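Local coordinates for protein citryl-CoA lyase (Hydrogenobacter thermophilus, PDB 6HXP) that probably cleaves citryl-CoA into acetyl-CoA and oxaloacetate, as a coenzyme A-binding lyase of the citrate synthase family, at residues F95-G101 / K207-I211. Sequence-based numbering, arbitrary orientation.
Sequences FGSAHGG and KGFFI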
ATOM      1  N   PHE A  95       9.521   4.676   0.953  1.00 17.98           N
ATOM      2  CA  PHE A  95      10.720   4.729   1.804  1.00 18.15           C
ATOM      3  C   PHE A  95      11.529   3.434   1.716  1.00 20.46           C
ATOM      4  O   PHE A  95      11.634   2.673   2.719  1.00 20.39           O
ATOM      5  CB  PHE A  95      10.347   5.040   3.248  1.00 18.68           C
ATOM      6  CG  PHE A  95       9.562   6.304   3.495  1.00 19.80           C
ATOM      7  CD1 PHE A  95       9.847   7.459   2.799  1.00 21.58           C
ATOM      8  CD2 PHE A  95       8.617   6.355   4.509  1.00 21.98           C
ATOM      9  CE1 PHE A  95       9.144   8.648   3.084  1.00 23.40           C
ATOM     10  CE2 PHE A  95       7.949   7.527   4.811  1.00 23.93           C
ATOM     11  CZ  PHE A  95       8.211   8.651   4.103  1.00 21.78           C
ATOM     12  N   GLY A  96      12.108   3.197   0.566  1.00 19.20           N
ATOM     13  CA  GLY A  96      12.877   2.010   0.301  1.00 18.72           C
ATOM     14  C   GLY A  96      14.349   2.184   0.541  1.00 20.33           C
ATOM     15  O   GLY A  96      14.770   3.063   1.305  1.00 21.19           O
ATOM     16  N   SER A  97      15.129   1.330  -0.111  1.00 20.89           N
ATOM     17  CA  SER A  97      16.575   1.337   0.055  1.00 22.96           C
ATOM     18  C   SER A  97      17.250   2.650  -0.275  1.00 26.65           C
ATOM     19  O   SER A  97      18.258   3.006   0.371  1.00 26.98           O
ATOM     20  CB  SER A  97      17.226   0.216  -0.732  1.00 25.45           C
ATOM     21  OG  SER A  97      16.983   0.363  -2.131  1.00 26.49           O
ATOM     22  N   ALA A  98      16.668   3.416  -1.212  1.00 22.86           N
ATOM     23  CA  ALA A  98      17.228   4.695  -1.632  1.00 23.87           C
ATOM     24  C   ALA A  98      16.552   5.904  -0.968  1.00 26.16           C
ATOM     25  O   ALA A  98      16.894   7.059  -1.260  1.00 26.88           O
ATOM     26  CB  ALA A  98      17.088   4.819  -3.141  1.00 25.70           C
ATOM     27  N   HIS A  99      15.589   5.668  -0.079  1.00 22.59           N
ATOM     28  CA  HIS A  99      14.787   6.700   0.538  1.00 21.47           C
ATOM     29  C   HIS A  99      14.408   6.278   1.960  1.00 23.08           C
ATOM     30  O   HIS A  99      13.257   6.340   2.377  1.00 22.26           O
ATOM     31  CB  HIS A  99      13.576   6.984  -0.370  1.00 20.66           C
ATOM     32  CG  HIS A  99      12.709   8.164  -0.024  1.00 21.62           C
ATOM     33  ND1 HIS A  99      13.227   9.300   0.598  1.00 23.94           N
ATOM     34  CD2 HIS A  99      11.430   8.416  -0.368  1.00 23.38           C
ATOM     35  CE1 HIS A  99      12.220  10.175   0.630  1.00 23.82           C
ATOM     36  NE2 HIS A  99      11.121   9.681   0.098  1.00 23.54           N
ATOM     37  N   GLY A 100      15.431   5.926   2.738  1.00 24.05           N
ATOM     38  CA  GLY A 100      15.231   5.558   4.150  1.00 23.11           C
ATOM     39  C   GLY A 100      16.074   4.403   4.623  1.00 27.05           C
ATOM     40  O   GLY A 100      16.455   4.348   5.803  1.00 24.69           O
ATOM     41  N   GLY A 101      16.414   3.503   3.710  1.00 23.50           N
ATOM     42  CA  GLY A 101      17.261   2.360   4.058  1.00 25.28           C
ATOM     43  C   GLY A 101      18.628   2.719   4.580  1.00 26.49           C
ATOM     44  O   GLY A 101      19.213   1.969   5.362  1.00 26.40           O
ATOM     45  N   LYS A 207      14.601   2.714   9.915  1.00 22.81           N
ATOM     46  CA  LYS A 207      13.614   3.347   9.064  1.00 22.63           C
ATOM     47  C   LYS A 207      12.412   3.789   9.886  1.00 21.39           C
ATOM     48  O   LYS A 207      11.698   4.712   9.507  1.00 21.75           O
ATOM     49  CB  LYS A 207      13.204   2.321   7.970  1.00 27.79           C
ATOM     50  CG  LYS A 207      12.907   2.830   6.657  1.00 41.62           C
ATOM     51  CD  LYS A 207      12.583   1.617   5.740  1.00 28.18           C
ATOM     52  CE  LYS A 207      13.680   1.174   4.847  1.00 26.81           C
ATOM     53  NZ  LYS A 207      13.065   0.469   3.722  1.00 23.97           N
ATOM     54  N   GLY A 208      12.146   3.140  11.034  1.00 20.85           N
ATOM     55  CA  GLY A 208      11.015   3.526  11.870  1.00 21.12           C
ATOM     56  C   GLY A 208      11.029   4.957  12.294  1.00 22.30           C
ATOM     57  O   GLY A 208       9.983   5.610  12.342  1.00 21.30           O
ATOM     58  N   PHE A 209      12.222   5.478  12.630  1.00 21.45           N
ATOM     59  CA  PHE A 209      12.318   6.869  13.052  1.00 21.90           C
ATOM     60  C   PHE A 209      11.946   7.812  11.923  1.00 23.02           C
ATOM     61  O   PHE A 209      11.243   8.834  12.143  1.00 23.66           O
ATOM     62  CB  PHE A 209      13.706   7.197  13.619  1.00 23.37           C
ATOM     63  CG  PHE A 209      14.078   6.260  14.749  1.00 24.14           C
ATOM     64  CD1 PHE A 209      13.380   6.276  15.949  1.00 27.47           C
ATOM     65  CD2 PHE A 209      15.060   5.286  14.568  1.00 25.50           C
ATOM     66  CE1 PHE A 209      13.707   5.367  16.968  1.00 28.58           C
ATOM     67  CE2 PHE A 209      15.361   4.392  15.570  1.00 29.51           C
ATOM     68  CZ  PHE A 209      14.657   4.415  16.735  1.00 27.60           C
ATOM     69  N   PHE A 210      12.400   7.491  10.727  1.00 21.62           N
ATOM     70  CA  PHE A 210      12.088   8.264   9.527  1.00 20.78           C
ATOM     71  C   PHE A 210      10.627   8.228   9.195  1.00 23.32           C
ATOM     72  O   PHE A 210      10.001   9.275   8.998  1.00 23.60           O
ATOM     73  CB  PHE A 210      12.922   7.775   8.353  1.00 22.60           C
ATOM     74  CG  PHE A 210      12.795   8.602   7.109  1.00 24.53           C
ATOM     75  CD1 PHE A 210      13.094   9.955   7.125  1.00 31.44           C
ATOM     76  CD2 PHE A 210      12.451   8.029   5.905  1.00 25.76           C
ATOM     77  CE1 PHE A 210      13.030  10.716   5.960  1.00 32.54           C
ATOM     78  CE2 PHE A 210      12.375   8.802   4.745  1.00 28.77           C
ATOM     79  CZ  PHE A 210      12.607  10.137   4.786  1.00 29.00           C
ATOM     80  N   ILE A 211      10.023   7.053   9.291  1.00 19.25           N
ATOM     81  CA  ILE A 211       8.598   6.960   9.009  1.00 18.88           C
ATOM     82  C   ILE A 211       7.788   7.774   9.973  1.00 20.92           C
ATOM     83  O   ILE A 211       6.884   8.524   9.597  1.00 20.81           O
ATOM     84  CB  ILE A 211       8.172   5.477   9.062  1.00 20.39           C
ATOM     85  CG1 ILE A 211       8.808   4.667   7.908  1.00 22.72           C
ATOM     86  CG2 ILE A 211       6.619   5.366   9.003  1.00 23.36           C
ATOM     87  CD1 ILE A 211       8.848   3.238   8.146  1.00 26.07           C
TER
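Phe210 presents an edge to the face of Phe95 in a T-shaped aromatic pair, with centroids 4.8 Å apart and planes at 60°. Phe210 CE2 does the touching, 3.5 Å from Phe95 CD1 and displaced toward the rim of the Phe95 ring. Phe210 also turns an edge, more offset, to the face of His99, with Phe210 CZ 4.2 Å from His99 CE1, and the three rings form an aromatic cluster; Phe232 of a second subunit stands edge-to-face with His99. Phe210 reaches the loop because its CG stands anti to the backbone N (chi1 -173°). Ile211 adds its CG1 branch, 3.8 Å from Phe95 CD2. Lys207 runs out, bent at chi3 (-101°), past Gly100 with its CG and ends at the backbone of Phe95: Lys207 NZ gives a 2.8 Å hydrogen bond to Phe95 O, in the carbonyl plane and on a lone pair. NZ is gripped further by Ser83 OG and Asn85 OD1 of a third subunit, so one ammonium links this loop to the assembly. A methionine in its place would probably leave Phe95 O without this donor and cost Ser83 and Asn85 of the third subunit a shared partner. Gly100 lies close against Phe210 CD2 and Lys207 CG; a CB on it would be tight against both and jammed against His99 O. His99 N bonds to Gly96 O and closes a type I turn, and Gly101 N reaches the same oxygen from the opposite face of its plane; Ser97 on that turn touches coenzyme A. His99 O is buried with no partner, 3.5 Å from Phe210 CE2, whereas His99 NE2 bonds to Ser70. The contact thus sets the linker between helices 84-93 and 101-116 against the start of helix 206-228, with helix 69-79 packed on Phe95 and His99.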